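Local coordinates for protein BsaWI endonuclease (Geobacillus stearothermophilus, PDB 4ZSF) that is a restriction endonuclease of the PD-(D/E)XK type, which probably binds metal ions and cleaves DNA, at residues R174-S179 against N218-M223; G160-K165 against W188-C193; M1-Y6 against A50-A55. All coordinates share one frame; numbering follows the deposited sequence.

Interaction 1. Residues R174-S179 against N218-M223; sequences RDREPS and NGWHGM
S179 meets W220 over the face of its indole, where helix 172-184 passes the loop leading into strand 222-226. The contact is a CH-pi one: S179 CB lies 3.7 Å from the centroid of the W220 five-membered ring, 26° off the ring normal. With OG anti to the backbone N (chi1 164°), the S179 hydroxyl also turns to the neighbouring carbonyl, donating a short hydrogen bond of 2.5 Å from S179 OG to G219 O, in the carbonyl plane. S189 OG is a second partner of this hydroxyl.

The benzo end of W220 comes obliquely against the helix backbone, its CH2 3.7 Å from R176 CA. R176 reaches past it over G219, its CG anti to the backbone N (chi1 177°) and 3.9 Å from G219 CA. A side chain at G219 would collide with that methylene. R176 NH1 stops 3.3 Å from G219 N, two donors that cannot bond, and instead gives its hydrogens to the carbonyls of M207 and L217.

An alanine in place of W220 would probably open a gap beside S179 CB and R176 CA and leave Q163 OE1 without the indole N-H that it accepts.

The chemistry is thus divided: aromatic and aliphatic surfaces fill the buried interface, while the serine hydroxyl, indole N-H and guanidinium NH1 each have a defined polar partner.

Interaction 2. Residues G160-K165 against W188-C193; sequences GCIQSK and WSVAIC
C161, Q163 and K165 each give their backbone N-H to strand 188-193, and C161 and Q163 also accept from it through their carbonyls. Five hydrogen bonds result, the pattern of parallel strands, whose segment axes are 19° apart. Donated to the second strand are C161 N to W188 O at 2.8 Å, Q163 N to V190 O at 2.9 Å and K165 N to I192 O at 3.0 Å. Returned are V190 N to C161 O at 3.0 Å and I192 N to Q163 O at 2.8 Å. Four of the five approach nearly along the C=O axis; Q163 N meets V190 O less straight, though in the carbonyl plane. CA-H groups make further weak contacts with these oxygens, as where A191 CA stands 3.2 Å from Q163 O.

The alternate N-H groups look elsewhere: S164 N is held by D145 OD2, which also takes K165 NZ in a salt bridge, and S189 N is bonded to H221 ND1. The Q163 amide is engaged at both ends: OE1 accepts from W220 NE1, and NE2 donates to D175 O.

On the face bearing I162, V190 and I192 the contacts are apolar. I162 CG1, anti to the carbonyl carbon (chi1 -60°), is 3.7 Å from V190 CG2, and the two side chains lie side by side, pointing the same way.

The two strands and helix 172-184 make a beta-alpha-beta crossover in the central sheet. That helix packs on the face of Q163 and S189, helix 243-258 touches I162 and W188 on the other, and strand 222-226 continues the sheet beyond W188-C193.

Interaction 3. Residues M1-Y6 against A50-A55; sequences MNFFEY and AEIWKA
The first turn of helix 3-22, opened by a capping box, lays F3 and F4 against one side of helix 49-65. F3 makes the broader contact. Its CG sits between the backbone N and the carbonyl carbon (chi1 76°), and its ring presents an edge to the helix: CE1 is 3.4 Å from E51 O, which lies near the ring plane. That oxygen is already the acceptor of the backbone bond from A55 N, so the aryl C-H comes in as an additional, weaker neighbour. Beside it, F3 CD1 touches I52 CG1 at 4.1 Å, the two side chains crossing at a slant, and F3 CE1 is 4.0 Å from A55 CB.

F4, with CG anti to the backbone N (chi1 -176°), approaches the same methyl from another direction, its CD2 3.6 Å from A55 CB. The small A55 side chain is thus touched by both rings, at a point where the CA atoms of F4 and A55 come within 5.4 Å.

The box itself is reciprocal. E5 N donates to N2 OD1 at 2.9 Å, and N2 N donates to E5 OE1 at 3.0 Å. N2 OD1 thus caps the first-turn amide of E5, and the E5 carboxylate returns a bond to the N-H of the N-cap residue.

F44 and V47 also touch F3, whereas W53 of helix 49-65 meets W83 of the second subunit. The N2-E5 pairing is the classic capping box of a helix N-terminus, here set where helix 3-22 packs on helix 49-65.

Interactions 1 and 2 are buried, touch each other and belong to the PD-(D/E)XK nuclease fold: helix 172-184, which interaction 1 joins to the loop before strand 222-226, is the crossover between the two strands of interaction 2. Their centres are about 8 Å apart, and S179-S189 and W220-Q163 hydrogen bonds tie them directly. Interaction 3 is partly exposed, with its centre about 48 Å from either, in the N-terminal helices. The chemistry follows: regular backbone hydrogen bonding in the sheet, mixed aromatic and polar side-chain packing between helix and loop, and in interaction 3 mainly apolar contact of aromatic rings with a helix, one ring edge meeting a backbone carbonyl.

Interaction 1. Residues R174-S179 against N218-M223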
loop_
_atom_site.group_PDB
_atom_site.type_symbol
_atom_site.label_atom_id
_atom_site.label_comp_id
_atom_site.label_asym_id
_atom_site.label_seq_id
_atom_site.Cartn_x
_atom_site.Cartn_y
_atom_site.Cartn_z
ATOM N N ARG A 174 -5.400 11.131 2.444
ATOM C CA ARG A 174 -5.398 10.843 1.003
ATOM C C ARG A 174 -6.796 10.827 0.299
ATOM O O ARG A 174 -6.867 10.930 -0.932
ATOM C CB ARG A 174 -4.694 9.501 0.756
ATOM N N ASP A 175 -7.884 10.681 1.062
ATOM C CA ASP A 175 -9.278 10.673 0.543
ATOM C C ASP A 175 -9.873 12.072 0.346
ATOM O O ASP A 175 -10.836 12.266 -0.406
ATOM C CB ASP A 175 -10.196 9.914 1.503
ATOM C CG ASP A 175 -9.920 8.399 1.510
ATOM O OD1 ASP A 175 -9.686 7.802 0.438
ATOM O OD2 ASP A 175 -9.953 7.812 2.603
ATOM N N ARG A 176 -9.334 13.032 1.068
ATOM C CA ARG A 176 -9.856 14.394 0.955
ATOM C C ARG A 176 -9.675 14.999 -0.453
ATOM O O ARG A 176 -10.590 15.639 -0.958
ATOM C CB ARG A 176 -9.188 15.265 2.030
ATOM C CG ARG A 176 -9.567 16.714 2.019
ATOM C CD ARG A 176 -8.930 17.529 3.206
ATOM N NE ARG A 176 -8.618 18.919 2.768
ATOM C CZ ARG A 176 -9.422 19.936 3.084
ATOM N NH1 ARG A 176 -10.466 19.705 3.854
ATOM N NH2 ARG A 176 -9.173 21.167 2.682
ATOM N N GLU A 177 -8.511 14.808 -1.070
ATOM C CA GLU A 177 -8.216 15.463 -2.364
ATOM C C GLU A 177 -9.233 14.952 -3.458
ATOM O O GLU A 177 -9.862 15.767 -4.140
ATOM C CB GLU A 177 -6.728 15.279 -2.757
ATOM N N PRO A 178 -9.458 13.623 -3.557
ATOM C CA PRO A 178 -10.423 13.233 -4.590
ATOM C C PRO A 178 -11.838 13.643 -4.241
ATOM O O PRO A 178 -12.635 13.880 -5.154
ATOM C CB PRO A 178 -10.314 11.709 -4.632
ATOM C CG PRO A 178 -9.684 11.306 -3.316
ATOM C CD PRO A 178 -8.733 12.446 -3.016
ATOM N N SER A 179 -12.161 13.746 -2.958
ATOM C CA SER A 179 -13.530 14.207 -2.596
ATOM C C SER A 179 -13.665 15.680 -3.059
ATOM O O SER A 179 -14.680 16.064 -3.630
ATOM C CB SER A 179 -13.769 14.095 -1.091
ATOM O OG SER A 179 -14.914 14.871 -0.757
ATOM N N ASN A 218 -13.900 22.936 3.454
ATOM C CA ASN A 218 -14.388 21.611 3.830
ATOM C C ASN A 218 -13.939 20.536 2.807
ATOM O O ASN A 218 -13.777 20.837 1.608
ATOM C CB ASN A 218 -15.917 21.605 3.973
ATOM C CG ASN A 218 -16.632 22.225 2.767
ATOM O OD1 ASN A 218 -16.444 23.403 2.491
ATOM N ND2 ASN A 218 -17.433 21.422 2.036
ATOM N N GLY A 219 -13.719 19.303 3.270
ATOM C CA GLY A 219 -13.163 18.276 2.389
ATOM C C GLY A 219 -14.256 17.431 1.756
ATOM O O GLY A 219 -14.028 16.714 0.741
ATOM N N TRP A 220 -15.463 17.530 2.338
ATOM C CA TRP A 220 -16.670 16.784 1.936
ATOM C C TRP A 220 -17.884 17.684 2.110
ATOM O O TRP A 220 -17.811 18.631 2.872
ATOM C CB TRP A 220 -16.915 15.493 2.780
ATOM C CG TRP A 220 -15.853 14.402 2.548
ATOM C CD1 TRP A 220 -15.971 13.330 1.703
ATOM C CD2 TRP A 220 -14.569 14.311 3.149
ATOM N NE1 TRP A 220 -14.831 12.602 1.736
ATOM C CE2 TRP A 220 -13.954 13.161 2.629
ATOM C CE3 TRP A 220 -13.865 15.095 4.088
ATOM C CZ2 TRP A 220 -12.653 12.781 2.976
ATOM C CZ3 TRP A 220 -12.560 14.701 4.454
ATOM C CH2 TRP A 220 -11.980 13.547 3.906
ATOM N N HIS A 221 -18.995 17.335 1.462
ATOM C CA HIS A 221 -20.269 17.960 1.765
ATOM C C HIS A 221 -20.759 17.506 3.123
ATOM O O HIS A 221 -21.404 18.259 3.864
ATOM C CB HIS A 221 -21.325 17.620 0.679
ATOM C CG HIS A 221 -21.063 18.353 -0.596
ATOM N ND1 HIS A 221 -20.849 17.721 -1.795
ATOM C CD2 HIS A 221 -20.954 19.687 -0.850
ATOM C CE1 HIS A 221 -20.649 18.619 -2.739
ATOM N NE2 HIS A 221 -20.684 19.826 -2.190
ATOM N N GLY A 222 -20.472 16.255 3.423
ATOM C CA GLY A 222 -20.985 15.681 4.659
ATOM C C GLY A 222 -20.193 14.406 4.977
ATOM O O GLY A 222 -19.764 13.676 4.081
ATOM N N MET A 223 -20.027 14.172 6.269
ATOM C CA MET A 223 -19.350 12.999 6.788
ATOM C C MET A 223 -20.378 12.350 7.724
ATOM O O MET A 223 -20.940 13.055 8.585
ATOM C CB MET A 223 -18.067 13.422 7.519
ATOM C CG MET A 223 -17.473 12.348 8.388
ATOM S SD MET A 223 -16.666 11.085 7.373
ATOM C CE MET A 223 -15.238 11.986 6.750
#

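Interaction 2. Residues G160-K165 against W188-C193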
loop_
_atom_site.group_PDB
_atom_site.type_symbol
_atom_site.label_atom_id
_atom_site.label_comp_id
_atom_site.label_asym_id
_atom_site.label_seq_id
_atom_site.Cartn_x
_atom_site.Cartn_y
_atom_site.Cartn_z
ATOM N N GLY A 160 -24.041 11.553 -6.852
ATOM C CA GLY A 160 -23.182 11.619 -5.676
ATOM C C GLY A 160 -22.113 10.528 -5.670
ATOM O O GLY A 160 -22.313 9.454 -6.284
ATOM N N CYS A 161 -20.977 10.855 -5.040
ATOM C CA CYS A 161 -19.803 9.985 -4.904
ATOM C C CYS A 161 -19.591 9.766 -3.404
ATOM O O CYS A 161 -19.639 10.719 -2.608
ATOM C CB CYS A 161 -18.571 10.696 -5.489
ATOM S SG CYS A 161 -18.723 11.101 -7.234
ATOM N N ILE A 162 -19.375 8.521 -3.005
ATOM C CA ILE A 162 -19.359 8.161 -1.602
ATOM C C ILE A 162 -18.112 7.347 -1.250
ATOM O O ILE A 162 -17.783 6.341 -1.918
ATOM C CB ILE A 162 -20.609 7.285 -1.260
ATOM C CG1 ILE A 162 -21.909 8.067 -1.565
ATOM C CG2 ILE A 162 -20.520 6.748 0.193
ATOM C CD1 ILE A 162 -23.131 7.090 -1.728
ATOM N N GLN A 163 -17.419 7.772 -0.198
ATOM C CA GLN A 163 -16.282 7.000 0.358
ATOM C C GLN A 163 -16.783 6.269 1.565
ATOM O O GLN A 163 -17.437 6.860 2.389
ATOM C CB GLN A 163 -15.151 7.916 0.720
ATOM C CG GLN A 163 -14.573 8.595 -0.584
ATOM C CD GLN A 163 -13.545 9.682 -0.281
ATOM O OE1 GLN A 163 -13.483 10.212 0.830
ATOM N NE2 GLN A 163 -12.696 9.959 -1.249
ATOM N N SER A 164 -16.506 4.974 1.696
ATOM C CA SER A 164 -17.108 4.281 2.839
ATOM C C SER A 164 -16.049 3.462 3.506
ATOM O O SER A 164 -15.753 2.394 2.989
ATOM C CB SER A 164 -18.292 3.385 2.408
ATOM O OG SER A 164 -17.855 2.233 1.682
ATOM N N LYS A 165 -15.527 3.968 4.642
ATOM C CA LYS A 165 -14.318 3.497 5.324
ATOM C C LYS A 165 -14.576 2.848 6.674
ATOM O O LYS A 165 -15.392 3.352 7.458
ATOM C CB LYS A 165 -13.394 4.676 5.529
ATOM C CG LYS A 165 -12.980 5.350 4.197
ATOM C CD LYS A 165 -12.669 4.303 3.090
ATOM C CE LYS A 165 -12.471 4.990 1.717
ATOM N NZ LYS A 165 -12.254 4.015 0.606
ATOM N N TRP A 188 -22.428 15.589 -5.363
ATOM C CA TRP A 188 -22.471 15.422 -3.888
ATOM C C TRP A 188 -21.329 14.531 -3.492
ATOM O O TRP A 188 -21.168 13.458 -4.074
ATOM C CB TRP A 188 -23.790 14.795 -3.532
ATOM C CG TRP A 188 -24.125 14.796 -2.077
ATOM C CD1 TRP A 188 -23.911 15.814 -1.158
ATOM C CD2 TRP A 188 -24.784 13.732 -1.379
ATOM N NE1 TRP A 188 -24.447 15.421 0.055
ATOM C CE2 TRP A 188 -24.979 14.158 -0.059
ATOM C CE3 TRP A 188 -25.249 12.452 -1.764
ATOM C CZ2 TRP A 188 -25.631 13.347 0.898
ATOM C CZ3 TRP A 188 -25.882 11.656 -0.829
ATOM C CH2 TRP A 188 -26.029 12.089 0.506
ATOM N N SER A 189 -20.531 14.935 -2.506
ATOM C CA SER A 189 -19.381 14.105 -2.162
ATOM C C SER A 189 -19.404 13.841 -0.669
ATOM O O SER A 189 -19.277 14.763 0.137
ATOM C CB SER A 189 -18.047 14.779 -2.559
ATOM O OG SER A 189 -16.965 13.929 -2.207
ATOM N N VAL A 190 -19.605 12.591 -0.288
ATOM C CA VAL A 190 -19.711 12.330 1.146
ATOM C C VAL A 190 -18.913 11.133 1.591
ATOM O O VAL A 190 -18.402 10.367 0.763
ATOM C CB VAL A 190 -21.207 12.117 1.577
ATOM C CG1 VAL A 190 -22.009 13.412 1.351
ATOM C CG2 VAL A 190 -21.812 10.934 0.818
ATOM N N ALA A 191 -18.780 10.988 2.917
ATOM C CA ALA A 191 -18.045 9.831 3.444
ATOM C C ALA A 191 -18.893 9.199 4.526
ATOM O O ALA A 191 -19.602 9.927 5.251
ATOM C CB ALA A 191 -16.754 10.253 4.010
ATOM N N ILE A 192 -18.804 7.869 4.658
ATOM C CA ILE A 192 -19.524 7.132 5.727
ATOM C C ILE A 192 -18.435 6.411 6.453
ATOM O O ILE A 192 -17.628 5.702 5.802
ATOM C CB ILE A 192 -20.550 6.174 5.100
ATOM C CG1 ILE A 192 -21.669 7.008 4.450
ATOM C CG2 ILE A 192 -21.160 5.217 6.176
ATOM C CD1 ILE A 192 -22.678 6.182 3.590
ATOM N N CYS A 193 -18.396 6.586 7.777
ATOM C CA CYS A 193 -17.292 6.162 8.633
ATOM C C CYS A 193 -17.733 5.271 9.796
ATOM O O CYS A 193 -18.650 5.658 10.541
ATOM C CB CYS A 193 -16.607 7.401 9.219
ATOM S SG CYS A 193 -15.824 8.456 8.090
#

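Interaction 3. Residues M1-Y6 against A50-A55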
loop_
_atom_site.group_PDB
_atom_site.type_symbol
_atom_site.label_atom_id
_atom_site.label_comp_id
_atom_site.label_asym_id
_atom_site.label_seq_id
_atom_site.Cartn_x
_atom_site.Cartn_y
_atom_site.Cartn_z
ATOM N N MET A 1 25.392 -27.506 13.339
ATOM C CA MET A 1 24.371 -26.473 13.253
ATOM C C MET A 1 23.970 -26.297 11.794
ATOM O O MET A 1 24.835 -26.070 10.964
ATOM C CB MET A 1 24.906 -25.154 13.817
ATOM C CG MET A 1 23.848 -24.102 14.062
ATOM S SD MET A 1 24.243 -22.959 15.410
ATOM C CE MET A 1 25.974 -22.685 15.026
ATOM N N ASN A 2 22.690 -26.392 11.472
ATOM C CA ASN A 2 22.252 -26.106 10.103
ATOM C C ASN A 2 22.038 -24.580 9.972
ATOM O O ASN A 2 22.179 -23.870 10.972
ATOM C CB ASN A 2 20.990 -26.891 9.737
ATOM C CG ASN A 2 19.804 -26.564 10.624
ATOM O OD1 ASN A 2 19.404 -25.436 10.724
ATOM N ND2 ASN A 2 19.194 -27.595 11.229
ATOM N N PHE A 3 21.729 -24.088 8.767
ATOM C CA PHE A 3 21.736 -22.619 8.561
ATOM C C PHE A 3 20.611 -21.984 9.351
ATOM O O PHE A 3 20.702 -20.811 9.755
ATOM C CB PHE A 3 21.600 -22.254 7.059
ATOM C CG PHE A 3 20.205 -22.419 6.514
ATOM C CD1 PHE A 3 19.303 -21.355 6.531
ATOM C CD2 PHE A 3 19.801 -23.625 5.929
ATOM C CE1 PHE A 3 18.019 -21.480 6.029
ATOM C CE2 PHE A 3 18.510 -23.771 5.441
ATOM C CZ PHE A 3 17.604 -22.696 5.482
ATOM N N PHE A 4 19.504 -22.712 9.507
ATOM C CA PHE A 4 18.344 -22.131 10.161
ATOM C C PHE A 4 18.632 -21.933 11.659
ATOM O O PHE A 4 18.371 -20.850 12.202
ATOM C CB PHE A 4 17.098 -22.988 9.940
ATOM C CG PHE A 4 15.866 -22.400 10.510
ATOM C CD1 PHE A 4 15.548 -22.587 11.847
ATOM C CD2 PHE A 4 15.000 -21.703 9.725
ATOM C CE1 PHE A 4 14.380 -22.019 12.391
ATOM C CE2 PHE A 4 13.810 -21.150 10.270
ATOM C CZ PHE A 4 13.529 -21.320 11.602
ATOM N N GLU A 5 19.176 -22.971 12.310
ATOM C CA GLU A 5 19.624 -22.870 13.699
ATOM C C GLU A 5 20.637 -21.768 13.880
ATOM O O GLU A 5 20.603 -21.052 14.876
ATOM C CB GLU A 5 20.248 -24.184 14.174
ATOM C CG GLU A 5 19.280 -25.338 14.048
ATOM C CD GLU A 5 19.946 -26.697 14.374
ATOM O OE1 GLU A 5 21.051 -27.016 13.868
ATOM O OE2 GLU A 5 19.338 -27.445 15.156
ATOM N N TYR A 6 21.564 -21.666 12.943
ATOM C CA TYR A 6 22.591 -20.654 13.000
ATOM C C TYR A 6 21.935 -19.255 12.966
ATOM O O TYR A 6 22.361 -18.349 13.691
ATOM C CB TYR A 6 23.570 -20.794 11.829
ATOM C CG TYR A 6 24.645 -19.743 11.841
ATOM C CD1 TYR A 6 25.762 -19.892 12.639
ATOM C CD2 TYR A 6 24.509 -18.563 11.107
ATOM C CE1 TYR A 6 26.760 -18.907 12.698
ATOM C CE2 TYR A 6 25.496 -17.583 11.155
ATOM C CZ TYR A 6 26.615 -17.767 11.934
ATOM O OH TYR A 6 27.581 -16.807 11.964
ATOM N N ALA A 50 17.810 -16.408 -0.347
ATOM C CA ALA A 50 16.404 -16.215 0.020
ATOM C C ALA A 50 15.999 -17.097 1.194
ATOM O O ALA A 50 15.167 -16.694 2.007
ATOM C CB ALA A 50 15.487 -16.480 -1.173
ATOM N N GLU A 51 16.585 -18.288 1.304
ATOM C CA GLU A 51 16.241 -19.172 2.419
ATOM C C GLU A 51 16.830 -18.652 3.734
ATOM O O GLU A 51 16.244 -18.783 4.817
ATOM C CB GLU A 51 16.758 -20.586 2.127
ATOM C CG GLU A 51 15.985 -21.229 1.023
ATOM C CD GLU A 51 14.531 -21.469 1.411
ATOM O OE1 GLU A 51 14.286 -21.995 2.521
ATOM O OE2 GLU A 51 13.628 -21.114 0.620
ATOM N N ILE A 52 18.062 -18.175 3.656
ATOM C CA ILE A 52 18.655 -17.504 4.805
ATOM C C ILE A 52 17.795 -16.305 5.288
ATOM O O ILE A 52 17.537 -16.133 6.501
ATOM C CB ILE A 52 20.079 -17.062 4.438
ATOM C CG1 ILE A 52 20.892 -18.345 4.175
ATOM C CG2 ILE A 52 20.694 -16.311 5.609
ATOM C CD1 ILE A 52 22.340 -18.050 3.910
ATOM N N TRP A 53 17.365 -15.486 4.354
ATOM C CA TRP A 53 16.534 -14.326 4.697
ATOM C C TRP A 53 15.271 -14.799 5.408
ATOM O O TRP A 53 14.839 -14.191 6.357
ATOM C CB TRP A 53 16.139 -13.568 3.427
ATOM C CG TRP A 53 15.570 -12.171 3.640
ATOM C CD1 TRP A 53 14.321 -11.716 3.276
ATOM C CD2 TRP A 53 16.273 -11.044 4.167
ATOM N NE1 TRP A 53 14.230 -10.370 3.550
ATOM C CE2 TRP A 53 15.394 -9.938 4.120
ATOM C CE3 TRP A 53 17.564 -10.861 4.679
ATOM C CZ2 TRP A 53 15.779 -8.666 4.525
ATOM C CZ3 TRP A 53 17.944 -9.602 5.110
ATOM C CH2 TRP A 53 17.021 -8.509 5.052
ATOM N N LYS A 54 14.684 -15.905 4.932
ATOM C CA LYS A 54 13.502 -16.457 5.634
ATOM C C LYS A 54 13.783 -16.941 7.071
ATOM O O LYS A 54 12.938 -16.836 7.940
ATOM C CB LYS A 54 12.916 -17.640 4.823
ATOM C CG LYS A 54 12.225 -17.206 3.587
ATOM C CD LYS A 54 11.667 -18.465 2.896
ATOM N N ALA A 55 14.983 -17.448 7.329
ATOM C CA ALA A 55 15.340 -17.869 8.680
ATOM C C ALA A 55 15.555 -16.638 9.593
ATOM O O ALA A 55 15.177 -16.637 10.760
ATOM C CB ALA A 55 16.620 -18.739 8.609
#